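Local coordinates for protein BIFUNCTIONAL PROTEIN Proline utilization A (PutA) (Corynebacterium freiburgense, PDB 5UX5) that catalyses, as a bifunctional flavoenzyme, the two-step oxidation of proline to glutamate, using an FAD-dependent proline dehydrogenase and an NAD-dependent aldehyde dehydrogenase, at residues Gly158-Leu162 and Arg739-Gln743; Ile745-Arg749 and Trp787-Pro791; Ala190-Ala195 and Leu208-Leu213; Leu751-Tyr755 and Thr799-Pro803; Asn696-Val700 and Ala836-Gln840. All coordinates share one frame. Residue numbers count along the deposited sequence, not the author numbering.

Contact 1. Residues Gly158-Leu162 and Arg739-Gln743; sequences GEAVL and RFTDQ
The carboxamide of Gln-743 donates a hydrogen bond from NE2 to Ala-160 O (3.0 Å, N-H...O angle 160°), and Glu-159 OE2 lies 3.4 Å from Arg-739 NE in a salt bridge at the guanidinium edge. Both groups on the aldehyde dehydrogenase side have a second partner in Asp-707: a salt bridge for Arg-739 NH2, a hydrogen bond for Gln-743 NE2. Gln-743 has chi1 and chi2 both m, Arg-739 runs m, t, m, and Glu-159 has chi2 t but chi1 between wells at -142°. In the irregular 158-162 loop, Gly-158 has backbone angles that would jam a CB against the preceding carbonyl, and Val-161 centres an inverse gamma turn, with a weak bond from Leu-162 N to Ala-160 O (3.1 Å). Residues 740-743 are helical; the nearest CA atoms, of Leu-162 and Gln-743, are 6.8 Å apart. Packing is thin: Glu-159 CG lies 3.4 Å, Ala-160 CB 3.8 Å and Leu-162 CD1 4.1 Å from Gln-743 NE2. The contact is interdomain: the loop between strand 151-157 and helix 164-178 of the proline dehydrogenase barrel meets the start of helix 740-750 of the aldehyde dehydrogenase part, beside helix 706-718.

Contact 2. Residues Ile745-Arg749 and Trp787-Pro791; sequences IDATR and WLVKP
Ile-745, in the m,t rotamer, has its CA-to-CB bond sideways to segment 787-791, but the end of the side chain comes nearer. Ile-745 CD1 meets Leu-788 CD1 at 4.0 Å and Ile-745 CG2 meets Val-789 CG2 at 4.1 Å. Leu-788 is also m,t. Val-789, with chi1 t, points its CA-to-CB bond toward the helix and is the most covered residue; its CA is 7.1 Å from that of Ile-745, the closest CA approach. One turn on, Arg-749 takes chi1 m, then t and t, with chi4 at -74°. Val-789 CG2 covers one face of its guanidinium, Arg-749 NH1 is 3.5 Å from Val-789 CG1, and Arg-749 NH2 is 3.0 Å from Leu-788 O at an angle too poor for a hydrogen bond. The partner backbone is a classic beta bulge: Leu-788 (phi/psi -75/-36) turns a corner, and it and Val-789 (-138/124) both face Ile-805 on strand 804-807. Through these side chains helix 740-750 covers this edge of the aldehyde dehydrogenase sheet; it is regular here, with Arg-749 N bonded to Ile-745 O at 3.0 Å. Thr-748 also points toward the bulge, its nearest approach being Thr-748 CG2 to Val-789 CG1, 4.6 Å; its OG1 bonds to Leu-744 O.

Contact 3. Residues Ala190-Ala195 and Leu208-Leu213; sequences ATSVVA and LLKERL
Val-193 and Val-194, both with chi1 t, form two adjacent bumps that press into helix 208-213. Val-193 CG2 meets Leu-213 CD2 (3.8 Å) and Val-193 CG1 meets Arg-212 CB (3.8 Å). Val-194 CG2 fits between Leu-208 CD2 (3.9 Å) and Leu-209 CD2 (3.6 Å). In return, Leu-209 CD2 fills the hollow bordered by Ala-190 CB (3.8 Å), Ala-190 O (3.5 Å) and Val-193 CB (4.0 Å). The CA atoms of Val-194 and Leu-209 are 6.7 Å apart. Both segments belong to one repeat of the proline dehydrogenase TIM barrel: a short, weakly bonded helix 190-193 follows strand 185-189, and helix 202-221 then leads back to strand 228-232. Val-194 (phi/psi -124/117) leaves the helical conformation, turning its side chain with that of Val-193 toward the partner. Extended Arg-212 (m,t,t) lies along this edge: Arg-212 NH1 donates to Val-193 O (2.6 Å, 134°) and passes 3.5 Å from Val-194 CG2, while NH2 makes a salt bridge with Asp-164.

Contact 4. Residues Leu751-Tyr755 and Thr799-Pro803; sequences LRVGY and TLWSP
The two segments run antiparallel (end-to-end directions 173° apart), both mostly extended, yet side chains rather than backbone bonds join them. The CA atoms of Val-753 and Ser-802 are 6.2 Å apart, those of Gly-754 and Leu-800 6.4 Å. Apolar contacts dominate. Val-753 (chi1 t) has CG1 at 4.1 Å from Leu-800 CD2 and CG2 at 3.9 Å from Pro-803 CD, and Leu-751 CD1 meets Pro-803 CG at 4.2 Å. Gly-754 is fully extended (179/180), and CD2 of Leu-800, an m,t rotamer, packs on its backbone, 3.5 Å from Gly-754 C. The aromatic contribution is a CH-pi contact: Leu-800 CD1 sits over the face of the Tyr-755 ring, 3.9 Å from its centroid and 22° off the normal. Within the aldehyde dehydrogenase part, this joins the loop leaving helix 740-750 to the loop entering strand 804-807. Helix 706-718 packs on Leu-751 and Pro-803 through Phe-718, while Arg-752 forms a salt bridge with Asp-164 of the proline dehydrogenase part.

Contact 5. Residues Asn696-Val700 and Ala836-Gln840; sequences NAIIV and AIEWQ
Strand 696-700 and helix 836-840 run almost exactly antiparallel, 171° between N-to-C directions, with their axes 9.4 Å apart at closest approach. This is helix-on-sheet packing in a beta-alpha-beta crossover of the aldehyde dehydrogenase alpha/beta fold: helix 833-841 links strands 824-830 and 845-852, both in the same parallel part of the sheet as 696-700, and 696-700 pairs directly with 845-852. In the register, the CA of Ala-697 is 6.1 Å from that of Gln-840, and the CA of Ile-699 7.0 Å from that of Ala-836. The helix is regular here, with Gln-840 N bonded to Ala-836 O at 2.9 Å. The alternation of the strand sends Ala-697 and Ile-699 toward the helix and Asn-696 and Ile-698 away from it. Small Ala-697 lies where the helix and strand CA atoms come closest, at Gln-840; Ile-699, in the m,t rotamer, projects between Ala-836 and Ile-837, Ile-699 CD1 lying 3.8 Å from Ala-836 CB and 4.0 Å from Ile-837 CG1. Gln-840, with chi1 and chi2 both t, reaches straight across from the helix to the strand. Its OE1 accepts a hydrogen bond from Trp-862 NE1 of helix 856-865, whose indole also packs on Ile-699 and Ile-837. The carboxamide presents Gln-840 NE2 to the strand, 3.0 Å from Ala-697 O, while Ile-699 CD1 lies just 3.0 Å from Gln-840 OE1.

In the fold
Contacts 3 and 5 are the buried pair, each inside one catalytic part and relying largely on aliphatic side chains packed against a helix; their centres lie 36 Å apart. Contact 1, a surface contact between the two parts, relies instead on charge and a side-chain amide. Contacts 1 and 2 use successive turns of helix 740-750, and Leu-162 O touches Ala-747 CB at 3.6 Å. Contacts 2 and 4, partly buried, meet where Val-789 CG1 lies 3.4 Å from Pro-803 O. Contact 3 is joined to contact 1 by Ala-195 CB, 3.6 Å from Leu-162 C, and to contact 4 by Leu-208 CD2, 4.2 Å from Arg-752 NH2; contact 5 reaches contact 1 through Val-700 CG2, 4.1 Å from Phe-740 CE1.

Contact 1. Residues Gly158-Leu162 and Arg739-Gln743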
# COMPACT_ATOMS: atom_id res chain seq x y z
N GLY A 158 1.08 25.11 2.22
CA GLY A 158 -0.17 25.18 1.49
C GLY A 158 -0.78 23.82 1.23
O GLY A 158 -0.48 22.85 1.93
N GLU A 159 -1.67 23.80 0.23
CA GLU A 159 -2.41 22.60 -0.17
C GLU A 159 -1.46 21.45 -0.47
O GLU A 159 -0.36 21.64 -0.98
CB GLU A 159 -3.27 22.93 -1.41
CG GLU A 159 -4.67 22.29 -1.52
CD GLU A 159 -5.48 22.82 -2.72
OE1 GLU A 159 -4.88 23.28 -3.73
OE2 GLU A 159 -6.72 22.79 -2.67
N ALA A 160 -1.90 20.23 -0.16
CA ALA A 160 -1.07 19.05 -0.41
C ALA A 160 -0.67 19.02 -1.88
O ALA A 160 -1.48 19.29 -2.77
CB ALA A 160 -1.82 17.77 -0.06
N VAL A 161 0.61 18.72 -2.12
CA VAL A 161 1.15 18.73 -3.48
C VAL A 161 0.94 17.34 -4.06
O VAL A 161 1.83 16.49 -4.05
CB VAL A 161 2.61 19.18 -3.52
CG1 VAL A 161 3.07 19.31 -4.96
CG2 VAL A 161 2.78 20.48 -2.78
N LEU A 162 -0.26 17.13 -4.62
CA LEU A 162 -0.64 15.88 -5.28
C LEU A 162 -0.53 15.93 -6.80
O LEU A 162 -0.48 14.87 -7.43
CB LEU A 162 -2.06 15.50 -4.87
CG LEU A 162 -2.14 15.38 -3.34
CD1 LEU A 162 -3.53 15.08 -2.81
CD2 LEU A 162 -1.16 14.35 -2.84
N ARG A 739 -11.96 20.78 -1.09
CA ARG A 739 -10.85 20.76 -2.04
C ARG A 739 -10.72 19.44 -2.80
O ARG A 739 -9.93 19.38 -3.75
CB ARG A 739 -9.55 21.08 -1.29
CG ARG A 739 -9.73 22.16 -0.23
CD ARG A 739 -8.39 22.67 0.29
NE ARG A 739 -7.43 21.59 0.48
CZ ARG A 739 -7.44 20.78 1.54
NH1 ARG A 739 -8.36 20.93 2.49
NH2 ARG A 739 -6.54 19.82 1.66
N PHE A 740 -11.51 18.42 -2.43
CA PHE A 740 -11.34 17.07 -2.96
C PHE A 740 -11.28 17.05 -4.48
O PHE A 740 -10.33 16.53 -5.07
CB PHE A 740 -12.48 16.15 -2.48
CG PHE A 740 -12.38 14.75 -3.03
CD1 PHE A 740 -11.61 13.79 -2.37
CD2 PHE A 740 -13.01 14.40 -4.21
CE1 PHE A 740 -11.47 12.52 -2.87
CE2 PHE A 740 -12.87 13.12 -4.72
CZ PHE A 740 -12.10 12.18 -4.04
N THR A 741 -12.32 17.58 -5.14
CA THR A 741 -12.42 17.39 -6.58
C THR A 741 -11.29 18.11 -7.32
O THR A 741 -10.67 17.54 -8.22
CB THR A 741 -13.77 17.85 -7.09
OG1 THR A 741 -14.80 17.46 -6.16
CG2 THR A 741 -14.03 17.21 -8.45
N ASP A 742 -11.01 19.37 -6.94
CA ASP A 742 -9.89 20.07 -7.55
C ASP A 742 -8.61 19.25 -7.43
O ASP A 742 -7.89 19.05 -8.42
CB ASP A 742 -9.68 21.44 -6.90
CG ASP A 742 -10.66 22.49 -7.36
OD1 ASP A 742 -11.21 22.43 -8.50
OD2 ASP A 742 -10.83 23.44 -6.56
N GLN A 743 -8.31 18.77 -6.22
CA GLN A 743 -7.07 18.02 -5.99
C GLN A 743 -7.04 16.71 -6.77
O GLN A 743 -6.00 16.32 -7.31
CB GLN A 743 -6.87 17.75 -4.50
CG GLN A 743 -6.58 18.99 -3.68
CD GLN A 743 -5.09 19.29 -3.61
OE1 GLN A 743 -4.50 19.72 -4.60
NE2 GLN A 743 -4.49 19.06 -2.45

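Contact 2. Residues Ile745-Arg749 and Trp787-Pro791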
# COMPACT_ATOMS: atom_id res chain seq x y z
N ILE A 745 -8.53 16.12 -9.58
CA ILE A 745 -8.26 16.49 -10.97
C ILE A 745 -6.78 16.76 -11.18
O ILE A 745 -6.16 16.23 -12.10
CB ILE A 745 -9.14 17.69 -11.38
CG1 ILE A 745 -10.60 17.25 -11.48
CG2 ILE A 745 -8.66 18.32 -12.67
CD1 ILE A 745 -11.53 18.35 -11.73
N ASP A 746 -6.18 17.56 -10.28
CA ASP A 746 -4.76 17.88 -10.40
C ASP A 746 -3.90 16.62 -10.35
O ASP A 746 -2.98 16.43 -11.16
CB ASP A 746 -4.36 18.87 -9.31
CG ASP A 746 -2.96 19.43 -9.49
OD1 ASP A 746 -2.42 19.33 -10.62
OD2 ASP A 746 -2.39 20.00 -8.53
N ALA A 747 -4.19 15.73 -9.41
CA ALA A 747 -3.42 14.50 -9.29
C ALA A 747 -3.57 13.61 -10.53
O ALA A 747 -2.62 12.94 -10.94
CB ALA A 747 -3.84 13.76 -8.03
N THR A 748 -4.77 13.56 -11.11
CA THR A 748 -4.99 12.67 -12.26
C THR A 748 -4.28 13.19 -13.51
O THR A 748 -3.63 12.42 -14.23
CB THR A 748 -6.49 12.51 -12.49
OG1 THR A 748 -7.06 11.98 -11.31
CG2 THR A 748 -6.76 11.54 -13.61
N ARG A 749 -4.39 14.49 -13.79
CA ARG A 749 -3.65 15.06 -14.90
C ARG A 749 -2.14 14.87 -14.74
O ARG A 749 -1.41 14.94 -15.74
CB ARG A 749 -3.99 16.54 -15.07
CG ARG A 749 -5.46 16.83 -15.33
CD ARG A 749 -5.65 18.23 -15.98
NE ARG A 749 -7.05 18.56 -16.32
CZ ARG A 749 -7.75 18.04 -17.35
NH1 ARG A 749 -7.22 17.13 -18.17
NH2 ARG A 749 -9.00 18.44 -17.55
N TRP A 787 -17.02 15.02 -18.84
CA TRP A 787 -15.64 14.67 -18.54
C TRP A 787 -14.99 15.80 -17.75
O TRP A 787 -14.85 16.91 -18.26
CB TRP A 787 -14.82 14.42 -19.81
CG TRP A 787 -15.06 13.14 -20.54
CD1 TRP A 787 -15.48 13.00 -21.82
CD2 TRP A 787 -14.85 11.81 -20.04
NE1 TRP A 787 -15.58 11.67 -22.16
CE2 TRP A 787 -15.20 10.91 -21.09
CE3 TRP A 787 -14.43 11.28 -18.82
CZ2 TRP A 787 -15.13 9.53 -20.95
CZ3 TRP A 787 -14.37 9.89 -18.67
CH2 TRP A 787 -14.72 9.04 -19.73
N LEU A 788 -14.60 15.51 -16.50
CA LEU A 788 -13.70 16.41 -15.77
C LEU A 788 -12.28 16.27 -16.30
O LEU A 788 -11.52 17.25 -16.32
CB LEU A 788 -13.72 16.11 -14.27
CG LEU A 788 -15.01 16.39 -13.52
CD1 LEU A 788 -14.81 16.08 -12.06
CD2 LEU A 788 -15.42 17.83 -13.75
N VAL A 789 -11.89 15.06 -16.67
CA VAL A 789 -10.66 14.78 -17.39
C VAL A 789 -11.05 13.73 -18.43
O VAL A 789 -11.61 12.70 -18.07
CB VAL A 789 -9.54 14.25 -16.47
CG1 VAL A 789 -8.31 13.88 -17.27
CG2 VAL A 789 -9.19 15.26 -15.37
N LYS A 790 -10.80 14.02 -19.75
CA LYS A 790 -11.23 13.10 -20.82
C LYS A 790 -10.07 12.23 -21.26
O LYS A 790 -9.00 12.75 -21.58
CB LYS A 790 -11.81 13.87 -22.01
CG LYS A 790 -12.34 12.99 -23.18
CD LYS A 790 -12.82 13.83 -24.38
CE LYS A 790 -12.66 13.08 -25.72
NZ LYS A 790 -13.91 12.42 -26.28
N PRO A 791 -10.23 10.91 -21.32
CA PRO A 791 -9.12 10.04 -21.70
C PRO A 791 -8.67 10.36 -23.11
O PRO A 791 -9.47 10.77 -23.94
CB PRO A 791 -9.71 8.64 -21.62
CG PRO A 791 -11.03 8.80 -20.92
CD PRO A 791 -11.50 10.17 -21.17

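Contact 3. Residues Ala190-Ala195 and Leu208-Leu213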
# COMPACT_ATOMS: atom_id res chain seq x y z
N ALA A 190 11.85 19.21 -2.57
CA ALA A 190 11.72 18.56 -3.86
C ALA A 190 10.30 18.12 -4.12
O ALA A 190 9.77 18.29 -5.23
CB ALA A 190 12.65 17.34 -3.94
N THR A 191 9.64 17.55 -3.11
CA THR A 191 8.29 17.08 -3.35
C THR A 191 7.29 18.21 -3.47
O THR A 191 6.15 17.96 -3.86
CB THR A 191 7.84 16.15 -2.26
OG1 THR A 191 7.65 16.91 -1.06
CG2 THR A 191 8.88 15.16 -2.02
N SER A 192 7.67 19.44 -3.15
CA SER A 192 6.82 20.57 -3.50
C SER A 192 7.06 21.05 -4.92
O SER A 192 6.20 21.74 -5.48
CB SER A 192 7.06 21.74 -2.54
OG SER A 192 6.85 21.37 -1.20
N VAL A 193 8.20 20.69 -5.52
CA VAL A 193 8.54 21.14 -6.86
C VAL A 193 8.08 20.13 -7.92
O VAL A 193 7.70 20.52 -9.03
CB VAL A 193 10.04 21.45 -6.94
CG1 VAL A 193 10.46 21.73 -8.36
CG2 VAL A 193 10.37 22.64 -6.07
N VAL A 194 8.11 18.85 -7.58
CA VAL A 194 7.59 17.78 -8.43
C VAL A 194 6.56 17.00 -7.61
O VAL A 194 6.88 16.42 -6.57
CB VAL A 194 8.72 16.85 -8.91
CG1 VAL A 194 8.14 15.65 -9.63
CG2 VAL A 194 9.65 17.60 -9.82
N ALA A 195 5.31 17.01 -8.06
CA ALA A 195 4.35 16.19 -7.34
C ALA A 195 4.49 14.74 -7.79
O ALA A 195 4.97 14.46 -8.89
CB ALA A 195 2.93 16.66 -7.57
N LEU A 208 14.09 16.51 -13.90
CA LEU A 208 12.88 17.31 -13.81
C LEU A 208 13.05 18.39 -12.75
O LEU A 208 12.65 19.53 -12.96
CB LEU A 208 11.67 16.42 -13.50
CG LEU A 208 10.30 17.10 -13.62
CD1 LEU A 208 10.16 17.79 -14.97
CD2 LEU A 208 9.12 16.19 -13.38
N LEU A 209 13.64 18.04 -11.61
CA LEU A 209 13.82 19.02 -10.54
C LEU A 209 14.78 20.13 -10.95
O LEU A 209 14.54 21.31 -10.65
CB LEU A 209 14.31 18.30 -9.27
CG LEU A 209 13.24 17.45 -8.57
CD1 LEU A 209 13.90 16.31 -7.85
CD2 LEU A 209 12.37 18.27 -7.62
N LYS A 210 15.86 19.78 -11.64
CA LYS A 210 16.79 20.79 -12.12
C LYS A 210 16.14 21.66 -13.17
O LYS A 210 16.31 22.89 -13.16
CB LYS A 210 18.05 20.11 -12.66
CG LYS A 210 18.94 19.54 -11.57
CD LYS A 210 20.25 19.07 -12.14
CE LYS A 210 20.04 18.13 -13.31
NZ LYS A 210 21.33 17.52 -13.80
N GLU A 211 15.39 21.05 -14.10
CA GLU A 211 14.70 21.82 -15.12
C GLU A 211 13.73 22.82 -14.50
O GLU A 211 13.56 23.94 -14.99
CB GLU A 211 13.98 20.86 -16.06
CG GLU A 211 13.11 21.52 -17.10
CD GLU A 211 12.26 20.52 -17.83
OE1 GLU A 211 12.68 19.35 -17.96
OE2 GLU A 211 11.14 20.91 -18.25
N ARG A 212 13.09 22.44 -13.40
CA ARG A 212 12.11 23.31 -12.78
C ARG A 212 12.70 24.32 -11.81
O ARG A 212 12.13 25.41 -11.65
CB ARG A 212 11.05 22.48 -12.06
CG ARG A 212 10.12 21.76 -13.00
CD ARG A 212 9.09 21.03 -12.21
NE ARG A 212 8.06 20.43 -13.05
CZ ARG A 212 7.10 19.65 -12.58
NH1 ARG A 212 7.06 19.39 -11.28
NH2 ARG A 212 6.17 19.14 -13.38
N LEU A 213 13.83 24.00 -11.15
CA LEU A 213 14.36 24.86 -10.11
C LEU A 213 15.35 25.91 -10.60
O LEU A 213 15.58 26.90 -9.90
CB LEU A 213 15.00 24.03 -9.00
CG LEU A 213 14.03 23.47 -7.96
CD1 LEU A 213 14.76 22.48 -7.09
CD2 LEU A 213 13.48 24.60 -7.13

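Contact 4. Residues Leu751-Tyr755 and Thr799-Pro803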
# COMPACT_ATOMS: atom_id res chain seq x y z
N LEU A 751 -0.46 12.05 -13.56
CA LEU A 751 0.05 10.71 -13.83
C LEU A 751 0.80 10.64 -15.16
O LEU A 751 0.31 11.12 -16.19
CB LEU A 751 -1.09 9.70 -13.84
CG LEU A 751 -1.69 9.39 -12.49
CD1 LEU A 751 -3.03 8.72 -12.70
CD2 LEU A 751 -0.74 8.50 -11.70
N ARG A 752 1.96 9.98 -15.15
CA ARG A 752 2.78 9.81 -16.35
C ARG A 752 2.34 8.51 -17.03
O ARG A 752 2.55 7.41 -16.49
CB ARG A 752 4.27 9.73 -16.02
CG ARG A 752 4.88 10.90 -15.26
CD ARG A 752 4.60 12.29 -15.80
NE ARG A 752 5.02 13.29 -14.81
CZ ARG A 752 4.52 14.52 -14.71
NH1 ARG A 752 3.56 14.94 -15.55
NH2 ARG A 752 4.99 15.33 -13.75
N VAL A 753 1.74 8.62 -18.21
CA VAL A 753 1.28 7.46 -18.97
C VAL A 753 2.40 6.99 -19.88
O VAL A 753 3.03 7.79 -20.58
CB VAL A 753 0.02 7.81 -19.79
CG1 VAL A 753 -0.48 6.61 -20.54
CG2 VAL A 753 -1.07 8.36 -18.89
N GLY A 754 2.66 5.68 -19.87
CA GLY A 754 3.70 5.09 -20.67
C GLY A 754 3.76 3.59 -20.42
O GLY A 754 3.00 3.04 -19.62
N TYR A 755 4.69 2.93 -21.12
CA TYR A 755 4.85 1.49 -20.98
C TYR A 755 5.39 1.13 -19.60
O TYR A 755 6.09 1.92 -18.96
CB TYR A 755 5.79 0.94 -22.06
CG TYR A 755 5.20 1.03 -23.44
CD1 TYR A 755 4.14 0.22 -23.82
CD2 TYR A 755 5.66 1.98 -24.35
CE1 TYR A 755 3.57 0.33 -25.08
CE2 TYR A 755 5.10 2.10 -25.60
CZ TYR A 755 4.05 1.27 -25.95
OH TYR A 755 3.50 1.39 -27.20
N THR A 799 -3.00 1.05 -26.96
CA THR A 799 -2.75 0.48 -25.65
C THR A 799 -2.43 1.53 -24.60
O THR A 799 -2.66 1.28 -23.41
CB THR A 799 -1.59 -0.52 -25.73
OG1 THR A 799 -0.39 0.15 -26.14
CG2 THR A 799 -1.93 -1.65 -26.71
N LEU A 800 -1.93 2.69 -24.99
CA LEU A 800 -1.61 3.77 -24.07
C LEU A 800 -2.76 4.77 -24.09
O LEU A 800 -2.97 5.45 -25.10
CB LEU A 800 -0.30 4.44 -24.48
CG LEU A 800 0.93 3.61 -24.16
CD1 LEU A 800 2.21 4.23 -24.75
CD2 LEU A 800 1.02 3.43 -22.66
N TRP A 801 -3.52 4.83 -22.99
CA TRP A 801 -4.64 5.75 -22.81
C TRP A 801 -4.43 6.58 -21.56
O TRP A 801 -4.14 6.03 -20.49
CB TRP A 801 -5.98 5.02 -22.70
CG TRP A 801 -6.51 4.56 -23.99
CD1 TRP A 801 -6.12 3.47 -24.70
CD2 TRP A 801 -7.55 5.19 -24.77
NE1 TRP A 801 -6.84 3.38 -25.87
CE2 TRP A 801 -7.72 4.43 -25.94
CE3 TRP A 801 -8.35 6.33 -24.58
CZ2 TRP A 801 -8.66 4.75 -26.91
CZ3 TRP A 801 -9.28 6.66 -25.56
CH2 TRP A 801 -9.43 5.87 -26.70
N SER A 802 -4.60 7.90 -21.68
CA SER A 802 -4.54 8.76 -20.51
C SER A 802 -5.81 8.54 -19.68
O SER A 802 -6.83 8.10 -20.20
CB SER A 802 -4.37 10.23 -20.94
OG SER A 802 -5.58 10.99 -20.93
N PRO A 803 -5.76 8.81 -18.37
CA PRO A 803 -6.92 8.52 -17.52
C PRO A 803 -8.02 9.55 -17.73
O PRO A 803 -7.76 10.68 -18.15
CB PRO A 803 -6.37 8.64 -16.10
CG PRO A 803 -5.18 9.59 -16.24
CD PRO A 803 -4.62 9.38 -17.61

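Contact 5. Residues Asn696-Val700 and Ala836-Gln840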
# COMPACT_ATOMS: atom_id res chain seq x y z
N ASN A 696 -16.26 -1.32 -7.87
CA ASN A 696 -15.92 -0.94 -6.51
C ASN A 696 -15.91 0.57 -6.35
O ASN A 696 -15.48 1.29 -7.26
CB ASN A 696 -14.55 -1.52 -6.16
CG ASN A 696 -14.46 -2.97 -6.52
OD1 ASN A 696 -15.21 -3.79 -5.98
ND2 ASN A 696 -13.57 -3.30 -7.45
N ALA A 697 -16.37 1.04 -5.20
CA ALA A 697 -16.51 2.45 -4.93
C ALA A 697 -15.78 2.81 -3.65
O ALA A 697 -15.55 1.95 -2.79
CB ALA A 697 -17.98 2.84 -4.79
N ILE A 698 -15.38 4.08 -3.55
CA ILE A 698 -14.90 4.67 -2.30
C ILE A 698 -15.82 5.83 -1.97
O ILE A 698 -15.97 6.76 -2.77
CB ILE A 698 -13.44 5.13 -2.39
CG1 ILE A 698 -12.50 3.94 -2.52
CG2 ILE A 698 -13.03 6.06 -1.22
CD1 ILE A 698 -11.06 4.42 -2.64
N ILE A 699 -16.43 5.78 -0.79
CA ILE A 699 -17.26 6.87 -0.30
C ILE A 699 -16.39 7.89 0.44
O ILE A 699 -15.57 7.53 1.29
CB ILE A 699 -18.39 6.34 0.61
CG1 ILE A 699 -19.28 5.37 -0.16
CG2 ILE A 699 -19.17 7.49 1.18
CD1 ILE A 699 -20.41 4.82 0.67
N VAL A 700 -16.60 9.17 0.12
CA VAL A 700 -15.90 10.29 0.73
C VAL A 700 -16.95 11.23 1.29
O VAL A 700 -17.72 11.84 0.53
CB VAL A 700 -15.00 11.02 -0.29
CG1 VAL A 700 -14.22 12.19 0.37
CG2 VAL A 700 -14.09 10.01 -0.98
N ALA A 836 -25.47 7.00 -0.22
CA ALA A 836 -24.21 6.56 -0.83
C ALA A 836 -23.98 5.08 -0.58
O ALA A 836 -23.51 4.36 -1.47
CB ALA A 836 -23.04 7.37 -0.29
N ILE A 837 -24.33 4.59 0.62
CA ILE A 837 -24.19 3.16 0.90
C ILE A 837 -25.16 2.36 0.06
O ILE A 837 -24.83 1.26 -0.40
CB ILE A 837 -24.36 2.85 2.39
CG1 ILE A 837 -23.25 3.49 3.21
CG2 ILE A 837 -24.26 1.37 2.60
CD1 ILE A 837 -23.47 3.38 4.67
N GLU A 838 -26.39 2.86 -0.14
CA GLU A 838 -27.30 2.18 -1.06
C GLU A 838 -26.68 2.07 -2.44
O GLU A 838 -26.74 1.01 -3.07
CB GLU A 838 -28.62 2.93 -1.17
CG GLU A 838 -29.69 2.65 -0.13
CD GLU A 838 -30.90 3.54 -0.36
OE1 GLU A 838 -31.35 4.23 0.58
OE2 GLU A 838 -31.37 3.59 -1.52
N TRP A 839 -26.04 3.15 -2.91
CA TRP A 839 -25.48 3.14 -4.26
C TRP A 839 -24.29 2.18 -4.35
O TRP A 839 -24.16 1.47 -5.35
CB TRP A 839 -25.08 4.55 -4.68
CG TRP A 839 -26.25 5.46 -4.90
CD1 TRP A 839 -27.59 5.13 -4.86
CD2 TRP A 839 -26.19 6.84 -5.19
NE1 TRP A 839 -28.35 6.24 -5.11
CE2 TRP A 839 -27.52 7.31 -5.32
CE3 TRP A 839 -25.13 7.75 -5.36
CZ2 TRP A 839 -27.81 8.63 -5.60
CZ3 TRP A 839 -25.42 9.05 -5.64
CH2 TRP A 839 -26.76 9.48 -5.75
N GLN A 840 -23.42 2.18 -3.34
CA GLN A 840 -22.28 1.26 -3.33
C GLN A 840 -22.72 -0.20 -3.36
O GLN A 840 -22.00 -1.06 -3.89
CB GLN A 840 -21.42 1.54 -2.10
CG GLN A 840 -20.11 0.75 -1.97
CD GLN A 840 -19.21 1.34 -0.92
OE1 GLN A 840 -19.68 1.95 0.04
NE2 GLN A 840 -17.91 1.17 -1.09